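Local coordinates for protein aspartate aminotransferase, cytoplasmic (Schizosaccharomyces pombe 972h-, PDB 6JPK) that catalyses the reversible pyridoxal 5'-phosphate-dependent transfer of an amino group from L-aspartate to 2-oxoglutarate, giving oxaloacetate and L-glutamate, and works as a homodimer, at residues K46-I49 against L50-V53; V53-A56 against S57-E61; S275-N278 against K279-Q283. The protein carries 1 engineered substitution. All coordinates share one frame; numbering follows the deposited sequence.

Contact 1: residues K46-I49 against L50-V53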
ATOM      1  N   LYS A  46     -26.562  -1.581  -6.126  1.00  9.50           N
ATOM      2  CA  LYS A  46     -25.688  -2.413  -5.293  1.00 11.89           C
ATOM      3  C   LYS A  46     -24.311  -2.564  -5.921  1.00 13.17           C
ATOM      4  O   LYS A  46     -24.176  -2.537  -7.149  1.00 10.51           O
ATOM      5  CB  LYS A  46     -26.249  -3.832  -5.082  1.00 10.47           C
ATOM      6  CG  LYS A  46     -27.430  -3.928  -4.156  1.00 17.67           C
ATOM      7  CD  LYS A  46     -27.113  -3.466  -2.725  1.00 21.00           C
ATOM      8  CE  LYS A  46     -26.219  -4.459  -1.965  1.00 23.84           C
ATOM      9  NZ  LYS A  46     -26.869  -5.759  -1.692  1.00 25.72           N
ATOM     10  N   PRO A  47     -23.279  -2.784  -5.105  1.00 11.04           N
ATOM     11  CA  PRO A  47     -21.974  -3.163  -5.653  1.00 10.29           C
ATOM     12  C   PRO A  47     -22.122  -4.375  -6.560  1.00 10.08           C
ATOM     13  O   PRO A  47     -22.962  -5.246  -6.333  1.00  9.17           O
ATOM     14  CB  PRO A  47     -21.143  -3.477  -4.404  1.00 10.23           C
ATOM     15  CG  PRO A  47     -21.787  -2.635  -3.312  1.00 10.01           C
ATOM     16  CD  PRO A  47     -23.266  -2.723  -3.631  1.00  9.70           C
ATOM     17  N   TRP A  48     -21.322  -4.412  -7.618  1.00 10.17           N
ATOM     18  CA  TRP A  48     -21.480  -5.415  -8.661  1.00 11.51           C
ATOM     19  C   TRP A  48     -20.129  -6.060  -8.930  1.00  8.68           C
ATOM     20  O   TRP A  48     -19.251  -5.431  -9.525  1.00 10.52           O
ATOM     21  CB  TRP A  48     -22.051  -4.783  -9.932  1.00  9.53           C
ATOM     22  CG  TRP A  48     -22.476  -5.772 -10.980  1.00 10.60           C
ATOM     23  CD1 TRP A  48     -23.534  -6.625 -10.920  1.00 13.32           C
ATOM     24  CD2 TRP A  48     -21.853  -5.992 -12.256  1.00 11.03           C
ATOM     25  NE1 TRP A  48     -23.613  -7.366 -12.074  1.00 12.63           N
ATOM     26  CE2 TRP A  48     -22.590  -6.993 -12.910  1.00 14.32           C
ATOM     27  CE3 TRP A  48     -20.740  -5.436 -12.904  1.00 12.67           C
ATOM     28  CZ2 TRP A  48     -22.254  -7.458 -14.186  1.00 17.27           C
ATOM     29  CZ3 TRP A  48     -20.407  -5.898 -14.165  1.00 14.39           C
ATOM     30  CH2 TRP A  48     -21.167  -6.898 -14.794  1.00 14.60           C
ATOM     31  N   ILE A  49     -19.968  -7.318  -8.528  1.00 11.12           N
ATOM     32  CA  ILE A  49     -18.747  -8.053  -8.845  1.00 11.81           C
ATOM     33  C   ILE A  49     -18.831  -8.537 -10.288  1.00  9.33           C
ATOM     34  O   ILE A  49     -19.819  -9.165 -10.692  1.00 10.17           O
ATOM     35  CB  ILE A  49     -18.538  -9.223  -7.869  1.00 16.44           C
ATOM     36  CG1 ILE A  49     -18.482  -8.717  -6.425  1.00 14.89           C
ATOM     37  CG2 ILE A  49     -17.232  -9.964  -8.204  1.00 16.36           C
ATOM     38  CD1 ILE A  49     -18.631  -9.835  -5.391  1.00 16.87           C
ATOM     39  N   LEU A  50     -17.813  -8.220 -11.092  1.00  8.98           N
ATOM     40  CA  LEU A  50     -17.819  -8.630 -12.525  1.00  8.86           C
ATOM     41  C   LEU A  50     -17.749 -10.158 -12.621  1.00  9.20           C
ATOM     42  O   LEU A  50     -16.829 -10.739 -12.011  1.00  9.16           O
ATOM     43  CB  LEU A  50     -16.626  -7.978 -13.233  1.00  8.58           C
ATOM     44  CG  LEU A  50     -16.422  -6.492 -12.942  1.00 18.32           C
ATOM     45  CD1 LEU A  50     -15.854  -5.775 -14.158  1.00 15.02           C
ATOM     46  CD2 LEU A  50     -17.724  -5.842 -12.500  1.00 12.71           C
ATOM     47  N   PRO A  51     -18.680 -10.785 -13.355  1.00  9.58           N
ATOM     48  CA  PRO A  51     -18.645 -12.254 -13.482  1.00  9.96           C
ATOM     49  C   PRO A  51     -17.266 -12.796 -13.830  1.00  9.86           C
ATOM     50  O   PRO A  51     -16.839 -13.806 -13.260  1.00 10.01           O
ATOM     51  CB  PRO A  51     -19.672 -12.529 -14.592  1.00 11.08           C
ATOM     52  CG  PRO A  51     -20.648 -11.365 -14.486  1.00 14.01           C
ATOM     53  CD  PRO A  51     -19.788 -10.177 -14.116  1.00 13.71           C
ATOM     54  N   ALA A  52     -16.536 -12.122 -14.721  1.00  9.78           N
ATOM     55  CA  ALA A  52     -15.196 -12.592 -15.070  1.00  9.55           C
ATOM     56  C   ALA A  52     -14.244 -12.513 -13.881  1.00  9.27           C
ATOM     57  O   ALA A  52     -13.368 -13.369 -13.735  1.00 11.99           O
ATOM     58  CB  ALA A  52     -14.647 -11.789 -16.246  1.00  9.38           C
ATOM     59  N   VAL A  53     -14.412 -11.513 -13.016  1.00  8.98           N
ATOM     60  CA  VAL A  53     -13.535 -11.385 -11.857  1.00  8.74           C
ATOM     61  C   VAL A  53     -13.864 -12.447 -10.823  1.00  8.99           C
ATOM     62  O   VAL A  53     -12.965 -13.048 -10.225  1.00  8.98           O
ATOM     63  CB  VAL A  53     -13.632  -9.964 -11.266  1.00 11.24           C
ATOM     64  CG1 VAL A  53     -13.117  -9.932  -9.824  1.00  8.98           C
ATOM     65  CG2 VAL A  53     -12.873  -8.978 -12.145  1.00  8.13           C
TER
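The indole of Trp-48 has the backbone of Leu-50 over one face. The CA of Leu-50 stands 4.1 Å above the ring plane, shifted toward the rim. Pro-51 comes in obliquely at the six-membered ring, where its CD lies 3.6 Å from Trp-48 CH2. The tryptophan side chain crosses both the leucine and the proline at about a right angle. Its CG is anti to the backbone N (chi1 -170°), which carries the indole along the loop to the start of helix 51-62. Met-323 of helix 310-340 also packs on Trp-48 and Leu-50.

Ile-49 sends its side chain elsewhere. Its CG2 sits 3.4 Å from the backbone N of Leu-50 and makes a looser contact of 4.4 Å with CG1 of Val-53. Phe-66 of the second subunit packs on this isoleucine.

Leu-50 is the N-cap residue, and Pro-51 opens the helix. Val-53 N gives a weak hydrogen bond of 2.7 Å to Leu-50 O. The N-H of Ala-52 is taken by the carboxylate of Asp-319 on helix 310-340. Leucine has no polar side-chain group to cap the helix, and proline has no N-H that needs an acceptor. Apolar contacts therefore join loop and helix start here, while a carboxylate from another helix serves the first turn.

Contact 2: residues V53-A56 against S57-E61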
ATOM      1  N   VAL A  53     -14.412 -11.513 -13.016  1.00  8.98           N
ATOM      2  CA  VAL A  53     -13.535 -11.385 -11.857  1.00  8.74           C
ATOM      3  C   VAL A  53     -13.864 -12.447 -10.823  1.00  8.99           C
ATOM      4  O   VAL A  53     -12.965 -13.048 -10.225  1.00  8.98           O
ATOM      5  CB  VAL A  53     -13.632  -9.964 -11.266  1.00 11.24           C
ATOM      6  CG1 VAL A  53     -13.117  -9.932  -9.824  1.00  8.98           C
ATOM      7  CG2 VAL A  53     -12.873  -8.978 -12.145  1.00  8.13           C
ATOM      8  N   LYS A  54     -15.155 -12.679 -10.572  1.00 10.50           N
ATOM      9  CA  LYS A  54     -15.540 -13.742  -9.651  1.00 10.68           C
ATOM     10  C   LYS A  54     -15.044 -15.090 -10.154  1.00 10.13           C
ATOM     11  O   LYS A  54     -14.496 -15.893  -9.389  1.00 11.24           O
ATOM     12  CB  LYS A  54     -17.059 -13.768  -9.478  1.00 14.89           C
ATOM     13  CG  LYS A  54     -17.539 -14.656  -8.346  1.00 21.16           C
ATOM     14  CD  LYS A  54     -19.066 -14.642  -8.268  1.00 31.87           C
ATOM     15  CE  LYS A  54     -19.602 -13.213  -8.258  1.00 40.98           C
ATOM     16  NZ  LYS A  54     -21.043 -13.114  -8.663  1.00 46.53           N
ATOM     17  N   LYS A  55     -15.237 -15.349 -11.448  1.00 10.03           N
ATOM     18  CA  LYS A  55     -14.738 -16.573 -12.071  1.00 10.87           C
ATOM     19  C   LYS A  55     -13.222 -16.708 -11.911  1.00 10.82           C
ATOM     20  O   LYS A  55     -12.716 -17.771 -11.527  1.00 10.37           O
ATOM     21  CB  LYS A  55     -15.133 -16.560 -13.548  1.00 11.81           C
ATOM     22  CG  LYS A  55     -14.727 -17.779 -14.356  1.00 12.96           C
ATOM     23  CD  LYS A  55     -15.307 -17.676 -15.768  1.00 11.12           C
ATOM     24  CE  LYS A  55     -15.018 -18.924 -16.581  1.00 11.57           C
ATOM     25  NZ  LYS A  55     -15.929 -18.995 -17.756  1.00 12.61           N
ATOM     26  N   ALA A  56     -12.477 -15.636 -12.206  1.00 10.20           N
ATOM     27  CA  ALA A  56     -11.018 -15.686 -12.088  1.00 10.77           C
ATOM     28  C   ALA A  56     -10.576 -15.949 -10.649  1.00  9.87           C
ATOM     29  O   ALA A  56      -9.633 -16.715 -10.413  1.00  9.60           O
ATOM     30  CB  ALA A  56     -10.397 -14.383 -12.608  1.00  9.16           C
ATOM     31  N   SER A  57     -11.237 -15.327  -9.670  1.00  9.35           N
ATOM     32  CA  SER A  57     -10.819 -15.567  -8.293  1.00 15.80           C
ATOM     33  C   SER A  57     -11.084 -17.011  -7.874  1.00 14.93           C
ATOM     34  O   SER A  57     -10.270 -17.597  -7.155  1.00 12.44           O
ATOM     35  CB  SER A  57     -11.484 -14.563  -7.329  1.00 13.29           C
ATOM     36  OG  SER A  57     -12.882 -14.702  -7.267  1.00 20.58           O
ATOM     37  N   LYS A  58     -12.173 -17.620  -8.358  1.00 14.84           N
ATOM     38  CA  LYS A  58     -12.416 -19.037  -8.085  1.00 15.85           C
ATOM     39  C   LYS A  58     -11.338 -19.922  -8.709  1.00 15.12           C
ATOM     40  O   LYS A  58     -10.871 -20.883  -8.082  1.00 12.61           O
ATOM     41  CB  LYS A  58     -13.794 -19.453  -8.611  1.00 21.69           C
ATOM     42  CG  LYS A  58     -14.977 -18.806  -7.882  1.00 30.09           C
ATOM     43  CD  LYS A  58     -15.010 -19.201  -6.409  1.00 36.35           C
ATOM     44  CE  LYS A  58     -16.340 -18.814  -5.759  1.00 39.27           C
ATOM     45  NZ  LYS A  58     -17.503 -19.423  -6.457  1.00 40.34           N
ATOM     46  N   ILE A  59     -10.963 -19.633  -9.954  1.00 10.65           N
ATOM     47  CA  ILE A  59      -9.912 -20.392 -10.627  1.00 13.34           C
ATOM     48  C   ILE A  59      -8.597 -20.268  -9.870  1.00 12.01           C
ATOM     49  O   ILE A  59      -7.892 -21.262  -9.645  1.00 12.40           O
ATOM     50  CB  ILE A  59      -9.777 -19.925 -12.091  1.00 10.73           C
ATOM     51  CG1 ILE A  59     -11.007 -20.349 -12.893  1.00 11.09           C
ATOM     52  CG2 ILE A  59      -8.488 -20.495 -12.739  1.00 10.84           C
ATOM     53  CD1 ILE A  59     -11.134 -19.654 -14.252  1.00 11.29           C
ATOM     54  N   VAL A  60      -8.257 -19.050  -9.446  1.00 10.13           N
ATOM     55  CA  VAL A  60      -6.967 -18.815  -8.798  1.00 10.42           C
ATOM     56  C   VAL A  60      -6.893 -19.544  -7.459  1.00 11.95           C
ATOM     57  O   VAL A  60      -5.861 -20.139  -7.119  1.00 10.22           O
ATOM     58  CB  VAL A  60      -6.724 -17.303  -8.650  1.00 14.19           C
ATOM     59  CG1 VAL A  60      -5.687 -17.017  -7.566  1.00 17.85           C
ATOM     60  CG2 VAL A  60      -6.270 -16.722  -9.994  1.00 14.98           C
ATOM     61  N   GLU A  61      -7.986 -19.548  -6.696  1.00 11.56           N
ATOM     62  CA  GLU A  61      -7.913 -20.116  -5.354  1.00 22.44           C
ATOM     63  C   GLU A  61      -7.734 -21.630  -5.391  1.00 22.73           C
ATOM     64  O   GLU A  61      -7.165 -22.205  -4.458  1.00 28.04           O
ATOM     65  CB  GLU A  61      -9.156 -19.727  -4.544  1.00 31.14           C
ATOM     66  CG  GLU A  61     -10.343 -20.675  -4.679  1.00 41.78           C
ATOM     67  CD  GLU A  61     -11.651 -20.039  -4.216  1.00 51.11           C
ATOM     68  OE1 GLU A  61     -11.616 -18.875  -3.750  1.00 50.50           O
ATOM     69  OE2 GLU A  61     -12.713 -20.698  -4.333  1.00 54.11           O
TER
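Ile-59 and Lys-55 lie side by side on helix 51-62, one turn apart and pointing the same way. This is i to i+4 packing along an alpha-helix. The isoleucine CB is 3.6 Å from Ala-56 O. CG1 is anti to the carbonyl carbon (chi1 -69°) and turns back along the helix, to 3.4 Å from Lys-55 O. CD1 goes on to the lysine itself, where it meets CG at 4.1 Å. Both side chains also touch Leu-312 of helix 310-340. The extended lysine carries NZ past the isoleucine to a salt bridge with Glu-315 of that helix.

The backbone is regular. Ile-59 N gives a hydrogen bond to Lys-55 O, with an N-H...O angle of 163°. Ser-57 N bonds to Val-53 O and Val-60 N to Ala-56 O in the same pattern. On the side toward helix 297-308, Ala-56 packs on Ile-306 and Ser-57 on Ile-302. Val-53 also packs on His-68 of the second subunit.

Ser-57 is buried, yet its hydroxyl is satisfied within the helix. OG sits between the backbone N and the carbonyl carbon, and from there it donates to Lys-54 O at 2.9 Å. Replacing this serine with a valine would probably leave Lys-54 O without its hydroxyl donor, held by Lys-58 N alone of the two. Lys-54 O accepts from Lys-58 N at 3.1 Å. The hydroxyl meets this carbonyl at a C=O...OG angle of only 115°, and Lys-58 N and Ser-57 OG both reach the oxygen from the same face of its plane.

Contact 3: residues S275-N278 against K279-Q283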
ATOM      1  N   SER A 275      18.331   0.413 -21.374  1.00 12.30           N
ATOM      2  CA  SER A 275      19.300   0.886 -20.390  1.00 15.00           C
ATOM      3  C   SER A 275      18.662   1.858 -19.398  1.00 13.85           C
ATOM      4  O   SER A 275      18.784   1.691 -18.178  1.00 11.82           O
ATOM      5  CB  SER A 275      20.476   1.545 -21.108  1.00 16.61           C
ATOM      6  OG  SER A 275      21.409   2.015 -20.157  1.00 26.31           O
ATOM      7  N   THR A 276      17.968   2.877 -19.900  1.00 10.88           N
ATOM      8  CA  THR A 276      17.333   3.838 -18.995  1.00 10.56           C
ATOM      9  C   THR A 276      16.143   3.216 -18.262  1.00 13.51           C
ATOM     10  O   THR A 276      15.899   3.533 -17.088  1.00 12.61           O
ATOM     11  CB  THR A 276      16.907   5.074 -19.785  1.00 10.59           C
ATOM     12  OG1 THR A 276      18.057   5.631 -20.431  1.00 11.09           O
ATOM     13  CG2 THR A 276      16.238   6.135 -18.878  1.00 10.30           C
ATOM     14  N   LYS A 277      15.410   2.319 -18.929  1.00 11.41           N
ATOM     15  CA  LYS A 277      14.363   1.555 -18.258  1.00 10.65           C
ATOM     16  C   LYS A 277      14.887   0.924 -16.975  1.00  9.54           C
ATOM     17  O   LYS A 277      14.255   1.008 -15.919  1.00  9.24           O
ATOM     18  CB  LYS A 277      13.818   0.483 -19.209  1.00 12.36           C
ATOM     19  CG  LYS A 277      12.555  -0.221 -18.718  1.00 15.99           C
ATOM     20  CD  LYS A 277      12.829  -1.372 -17.767  1.00 19.48           C
ATOM     21  CE  LYS A 277      13.523  -2.516 -18.450  1.00 24.66           C
ATOM     22  NZ  LYS A 277      13.274  -3.790 -17.709  1.00 24.22           N
ATOM     23  N   ASN A 278      16.054   0.289 -17.046  1.00  9.89           N
ATOM     24  CA  ASN A 278      16.568  -0.402 -15.869  1.00 12.71           C
ATOM     25  C   ASN A 278      17.111   0.562 -14.821  1.00 11.83           C
ATOM     26  O   ASN A 278      16.968   0.302 -13.623  1.00 14.35           O
ATOM     27  CB  ASN A 278      17.614  -1.423 -16.298  1.00 11.40           C
ATOM     28  CG  ASN A 278      16.972  -2.620 -16.971  1.00 16.34           C
ATOM     29  OD1 ASN A 278      15.963  -3.140 -16.484  1.00 17.30           O
ATOM     30  ND2 ASN A 278      17.504  -3.025 -18.114  1.00 17.74           N
ATOM     31  N   LYS A 279      17.713   1.680 -15.229  1.00 11.88           N
ATOM     32  CA  LYS A 279      18.132   2.680 -14.243  1.00 10.18           C
ATOM     33  C   LYS A 279      16.937   3.182 -13.438  1.00  9.74           C
ATOM     34  O   LYS A 279      16.966   3.203 -12.197  1.00  9.93           O
ATOM     35  CB  LYS A 279      18.842   3.839 -14.947  1.00 11.99           C
ATOM     36  CG  LYS A 279      20.181   3.451 -15.559  1.00 11.03           C
ATOM     37  CD  LYS A 279      20.704   4.529 -16.501  1.00 12.34           C
ATOM     38  CE  LYS A 279      22.131   4.226 -16.953  1.00 15.56           C
ATOM     39  NZ  LYS A 279      22.558   5.084 -18.109  1.00 18.04           N
ATOM     40  N   VAL A 280      15.863   3.560 -14.137  1.00  9.50           N
ATOM     41  CA  VAL A 280      14.670   4.088 -13.487  1.00  9.12           C
ATOM     42  C   VAL A 280      14.020   3.015 -12.620  1.00  9.53           C
ATOM     43  O   VAL A 280      13.633   3.267 -11.471  1.00  8.66           O
ATOM     44  CB  VAL A 280      13.697   4.637 -14.552  1.00  9.00           C
ATOM     45  CG1 VAL A 280      12.308   4.908 -13.967  1.00  8.57           C
ATOM     46  CG2 VAL A 280      14.273   5.879 -15.205  1.00  9.24           C
ATOM     47  N   LEU A 281      13.880   1.799 -13.163  1.00 10.37           N
ATOM     48  CA  LEU A 281      13.268   0.715 -12.396  1.00 10.72           C
ATOM     49  C   LEU A 281      13.994   0.494 -11.072  1.00 10.14           C
ATOM     50  O   LEU A 281      13.355   0.352 -10.027  1.00  8.51           O
ATOM     51  CB  LEU A 281      13.246  -0.574 -13.219  1.00  8.75           C
ATOM     52  CG  LEU A 281      12.602  -1.784 -12.538  1.00 11.08           C
ATOM     53  CD1 LEU A 281      11.133  -1.533 -12.228  1.00  9.95           C
ATOM     54  CD2 LEU A 281      12.770  -3.012 -13.422  1.00 14.90           C
ATOM     55  N   SER A 282      15.333   0.498 -11.088  1.00  9.43           N
ATOM     56  CA  SER A 282      16.085   0.265  -9.857  1.00 12.68           C
ATOM     57  C   SER A 282      15.785   1.332  -8.806  1.00 12.54           C
ATOM     58  O   SER A 282      15.718   1.034  -7.603  1.00  9.01           O
ATOM     59  CB  SER A 282      17.589   0.202 -10.155  1.00 11.95           C
ATOM     60  OG  SER A 282      18.120   1.476 -10.507  1.00 15.12           O
ATOM     61  N   GLN A 283      15.606   2.587  -9.239  1.00  9.05           N
ATOM     62  CA  GLN A 283      15.295   3.657  -8.298  1.00 10.99           C
ATOM     63  C   GLN A 283      13.856   3.592  -7.808  1.00 11.86           C
ATOM     64  O   GLN A 283      13.582   3.955  -6.655  1.00 10.94           O
ATOM     65  CB  GLN A 283      15.562   5.018  -8.943  1.00  9.09           C
ATOM     66  CG  GLN A 283      17.017   5.243  -9.269  1.00  9.55           C
ATOM     67  CD  GLN A 283      17.890   5.223  -8.029  1.00 14.41           C
ATOM     68  OE1 GLN A 283      17.409   5.444  -6.910  1.00 13.31           O
ATOM     69  NE2 GLN A 283      19.176   4.947  -8.220  1.00 13.75           N
TER
HETATM   70  O   HOH W   1      20.709   4.842 -20.155  1.00 11.92           O
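Ser-275 meets Lys-279 through both backbone and side chain. Lys-279 N gives a hydrogen bond to Ser-275 O, and the lysine CG lies 3.5 Å from that same oxygen. The chain is extended beyond CG, which takes NZ out toward the serine hydroxyl. Ser-275 OG and Lys-279 NZ stay 3.9 Å apart. A water joins them: it accepts from Lys-279 NZ at 2.8 Å and is hydrogen-bonded to Ser-275 OG and to Thr-276 OG1. NZ also bonds to the backbone oxygen of Ala-7 of the second subunit.

Thr-276 comes next. Its OG1 is anti to the carbonyl carbon (chi1 -58°) and faces the water. This leaves CG2 anti to the backbone N, 4.2 Å from Val-280 CG2. Val-280 N gives Thr-276 O a nearly straight bond, with an N-H...O angle of 174°. Tyr-269 packs on both side chains. It belongs to strand 264-270 of the mixed central sheet in the large domain of this fold-type I aminotransferase, and helix 274-289 follows that strand after a short loop. Val-280 also touches Phe-118 of helix 107-127.

Lys-277 O accepts from Leu-281 N, and the leucine CB rests 3.3 Å from that oxygen. Both side chains pack on Ala-101 of strand 100-106. The lysine NZ makes a salt bridge to Asp-98 and also bonds to its neighbour Asn-278 OD1 at 3.0 Å, coming from above the amide carbonyl plane.

The amide oxygen of Asn-278 is thus a second acceptor for the lysine, beside Asp-98. Asn-278 O accepts from Ser-282 N at 3.0 Å. The hydroxyl of Ser-282 turns to Lys-279 O, 2.7 Å from OG, and is also bonded to Ala-12 N of the second subunit.

How the contacts relate
Contacts 1 and 2 share Val-53 and helix 51-62. They also touch, since Ile-49 CG2 of contact 1 lies 4.0 Å from Lys-54 CB of contact 2. Contact 1 is at the loop-to-helix junction and is apolar across its segments. Contact 2 is inside the helix, with backbone bonds, a serine hydroxyl, two exposed lysines and a third salt-bridged to helix 310-340. Contact 3 is on helix 274-289, about 34 Å from contact 2 between centres, and adds a water. None is wholly buried. The centre of contact 1 is about 19 Å from the centre of the chain, the nearest of the three. All three touch the second subunit, contact 3 also by hydrogen bonds.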